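Long-range contact in probable ribosomal RNA small subunit methyltransferase (Thermus thermophilus, PDB 2ZUL), which probably methylates 16S ribosomal RNA of the small ribosomal subunit, using S-adenosylmethionine as the methyl donor: residues G26-R31 against L52-G57. Numbering follows the deposited sequence.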
ATOM      1  N   GLY A  26       6.442  -2.938   8.387  1.00 16.13           N
ATOM      2  CA  GLY A  26       5.581  -2.735   7.238  1.00 17.07           C
ATOM      3  C   GLY A  26       4.213  -2.143   7.522  1.00 16.26           C
ATOM      4  O   GLY A  26       3.467  -1.846   6.592  1.00 16.57           O
ATOM      5  N   ALA A  27       3.874  -1.971   8.798  1.00 12.85           N
ATOM      6  CA  ALA A  27       2.582  -1.397   9.167  1.00  9.50           C
ATOM      7  C   ALA A  27       2.769   0.033   9.669  1.00 20.03           C
ATOM      8  O   ALA A  27       3.488   0.273  10.641  1.00 16.88           O
ATOM      9  CB  ALA A  27       1.916  -2.246  10.240  1.00 10.17           C
ATOM     10  N   ARG A  28       2.110   0.978   9.004  1.00 13.27           N
ATOM     11  CA  ARG A  28       2.212   2.390   9.358  1.00 12.33           C
ATOM     12  C   ARG A  28       1.415   2.731  10.614  1.00 20.94           C
ATOM     13  O   ARG A  28       0.535   1.974  11.023  1.00 17.86           O
ATOM     14  CB  ARG A  28       1.702   3.245   8.192  1.00 11.21           C
ATOM     15  CG  ARG A  28       0.190   3.184   8.000  1.00 17.72           C
ATOM     16  CD  ARG A  28      -0.260   3.862   6.704  1.00 14.65           C
ATOM     17  NE  ARG A  28      -1.715   4.023   6.646  1.00 13.02           N
ATOM     18  CZ  ARG A  28      -2.587   3.020   6.686  1.00 20.23           C
ATOM     19  NH1 ARG A  28      -2.157   1.765   6.785  1.00 16.87           N
ATOM     20  NH2 ARG A  28      -3.893   3.268   6.636  1.00 13.85           N
ATOM     21  N   GLY A  29       1.727   3.867  11.233  1.00 14.34           N
ATOM     22  CA  GLY A  29       0.967   4.273  12.404  1.00 20.91           C
ATOM     23  C   GLY A  29       1.658   4.390  13.748  1.00 23.62           C
ATOM     24  O   GLY A  29       1.134   5.052  14.646  1.00 22.50           O
ATOM     25  N   TYR A  30       2.812   3.751  13.909  1.00 23.38           N
ATOM     26  CA  TYR A  30       3.515   3.827  15.183  1.00 27.74           C
ATOM     27  C   TYR A  30       4.766   4.690  15.085  1.00 26.00           C
ATOM     28  O   TYR A  30       5.492   4.657  14.087  1.00 22.91           O
ATOM     29  CB  TYR A  30       3.887   2.432  15.684  1.00 35.56           C
ATOM     30  CG  TYR A  30       3.625   2.248  17.164  1.00 34.23           C
ATOM     31  CD1 TYR A  30       2.323   2.167  17.654  1.00 39.73           C
ATOM     32  CD2 TYR A  30       4.677   2.170  18.075  1.00 38.69           C
ATOM     33  CE1 TYR A  30       2.070   2.008  19.016  1.00 45.80           C
ATOM     34  CE2 TYR A  30       4.436   2.014  19.440  1.00 36.84           C
ATOM     35  CZ  TYR A  30       3.131   1.931  19.902  1.00 43.11           C
ATOM     36  OH  TYR A  30       2.888   1.755  21.244  1.00 41.81           O
ATOM     37  N   ARG A  31       5.013   5.454  16.140  1.00 22.20           N
ATOM     38  CA  ARG A  31       6.153   6.358  16.194  1.00 22.50           C
ATOM     39  C   ARG A  31       6.013   7.357  15.052  1.00 24.97           C
ATOM     40  O   ARG A  31       7.008   7.845  14.517  1.00 25.80           O
ATOM     41  CB  ARG A  31       7.473   5.592  16.052  1.00 33.02           C
ATOM     42  CG  ARG A  31       7.608   4.367  16.949  1.00 41.76           C
ATOM     43  CD  ARG A  31       7.387   4.682  18.422  1.00 48.54           C
ATOM     44  NE  ARG A  31       7.702   3.523  19.257  1.00 57.23           N
ATOM     45  CZ  ARG A  31       7.385   3.410  20.543  1.00 59.86           C
ATOM     46  NH1 ARG A  31       6.735   4.385  21.161  1.00 56.24           N
ATOM     47  NH2 ARG A  31       7.725   2.316  21.214  1.00 58.35           N
ATOM     48  N   LEU A  52     -10.377   7.185   8.873  1.00 11.26           N
ATOM     49  CA  LEU A  52     -10.082   6.953   7.458  1.00  7.35           C
ATOM     50  C   LEU A  52      -8.624   6.692   7.067  1.00 13.70           C
ATOM     51  O   LEU A  52      -8.297   6.649   5.881  1.00 18.13           O
ATOM     52  CB  LEU A  52     -10.643   8.116   6.623  1.00  7.85           C
ATOM     53  CG  LEU A  52     -12.171   8.261   6.635  1.00 10.25           C
ATOM     54  CD1 LEU A  52     -12.580   9.474   5.809  1.00 20.01           C
ATOM     55  CD2 LEU A  52     -12.813   7.004   6.081  1.00 12.83           C
ATOM     56  N   ASN A  53      -7.750   6.527   8.055  1.00 13.89           N
ATOM     57  CA  ASN A  53      -6.336   6.217   7.817  1.00 13.96           C
ATOM     58  C   ASN A  53      -5.815   5.710   9.156  1.00 14.92           C
ATOM     59  O   ASN A  53      -4.947   6.317   9.783  1.00 15.77           O
ATOM     60  CB  ASN A  53      -5.554   7.455   7.370  1.00 12.01           C
ATOM     61  CG  ASN A  53      -4.141   7.113   6.934  1.00 14.56           C
ATOM     62  OD1 ASN A  53      -3.812   5.942   6.732  1.00 13.04           O
ATOM     63  ND2 ASN A  53      -3.299   8.130   6.781  1.00 14.83           N
ATOM     64  N   PRO A  54      -6.349   4.565   9.598  1.00 13.01           N
ATOM     65  CA  PRO A  54      -6.035   3.882  10.856  1.00 13.02           C
ATOM     66  C   PRO A  54      -4.592   3.509  11.150  1.00 12.24           C
ATOM     67  O   PRO A  54      -4.056   3.871  12.196  1.00 13.17           O
ATOM     68  CB  PRO A  54      -6.925   2.639  10.811  1.00 11.29           C
ATOM     69  CG  PRO A  54      -8.006   2.992   9.834  1.00 15.90           C
ATOM     70  CD  PRO A  54      -7.247   3.734   8.780  1.00  8.82           C
ATOM     71  N   GLY A  55      -3.961   2.779  10.238  1.00 16.48           N
ATOM     72  CA  GLY A  55      -2.610   2.332  10.510  1.00 16.11           C
ATOM     73  C   GLY A  55      -2.784   1.328  11.641  1.00 14.34           C
ATOM     74  O   GLY A  55      -3.744   0.558  11.629  1.00 12.63           O
ATOM     75  N   VAL A  56      -1.894   1.333  12.627  1.00 15.48           N
ATOM     76  CA  VAL A  56      -2.025   0.400  13.745  1.00 13.55           C
ATOM     77  C   VAL A  56      -3.112   0.850  14.727  1.00 16.39           C
ATOM     78  O   VAL A  56      -3.375   0.185  15.736  1.00 12.76           O
ATOM     79  CB  VAL A  56      -0.683   0.219  14.490  1.00 12.35           C
ATOM     80  CG1 VAL A  56       0.326  -0.457  13.569  1.00 15.03           C
ATOM     81  CG2 VAL A  56      -0.156   1.565  14.960  1.00 16.05           C
ATOM     82  N   GLY A  57      -3.736   1.988  14.423  1.00 13.79           N
ATOM     83  CA  GLY A  57      -4.823   2.502  15.243  1.00 12.75           C
ATOM     84  C   GLY A  57      -4.515   3.382  16.443  1.00 14.37           C
ATOM     85  O   GLY A  57      -5.354   3.516  17.328  1.00 13.98           O
TER
HETATM   86  O   HOH W   1      -1.884   4.841  14.174  1.00 17.23           O
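R28 reaches over the backbone of G55 to hold N53 in the N-terminal domain, which has the Rossmann-like fold of class I methyltransferases. Residues 52-57 form the loop after strand 48-51, which lies between strands 68-73 and 102-108 in a sheet of strand order 3-2-1-4-5-7-6, and P54 to G57 make a type II' beta turn. Residues 26-31 lead from strand 19-23 to helix 33-41. The bound S-adenosylmethionine lies about 9 Å from the side chain of A27.

The R28 chain runs extended from CG to NE (chi2 -171°), which carries the guanidinium out to N53. NE and NH2 grip OD1 of N53 side-on, at 2.8 Å and 2.7 Å. The guanidinium and amide planes are nearly coplanar, 20° apart. G55 N sits over one guanidinium face. E73 ties the two segments further: it forms a salt bridge with R28 NH1 and accepts a hydrogen bond from G55 N. The amide of N53 is held through its nitrogen too, since ND2 donates to A108 O. A leucine in place of R28 would probably leave N53 OD1 without its two donors and E73 without this positive partner.

The tightest packing is between backbones, with R28 O 3.2 Å from G55 CA. A side chain on either G29 or G55 would clash with the opposite segment. V56 N gives R28 O a weak, bent bond of 3.0 Å. Beside it, V56 CG1 meets A27 CB more loosely, at 4.1 Å. One water donates to both G29 O and P54 O, bridging the segments. The looser side is at Y30, which is partly exposed; there V56 CG2 meets the edge of the ring, 3.7 Å from Y30 CD1.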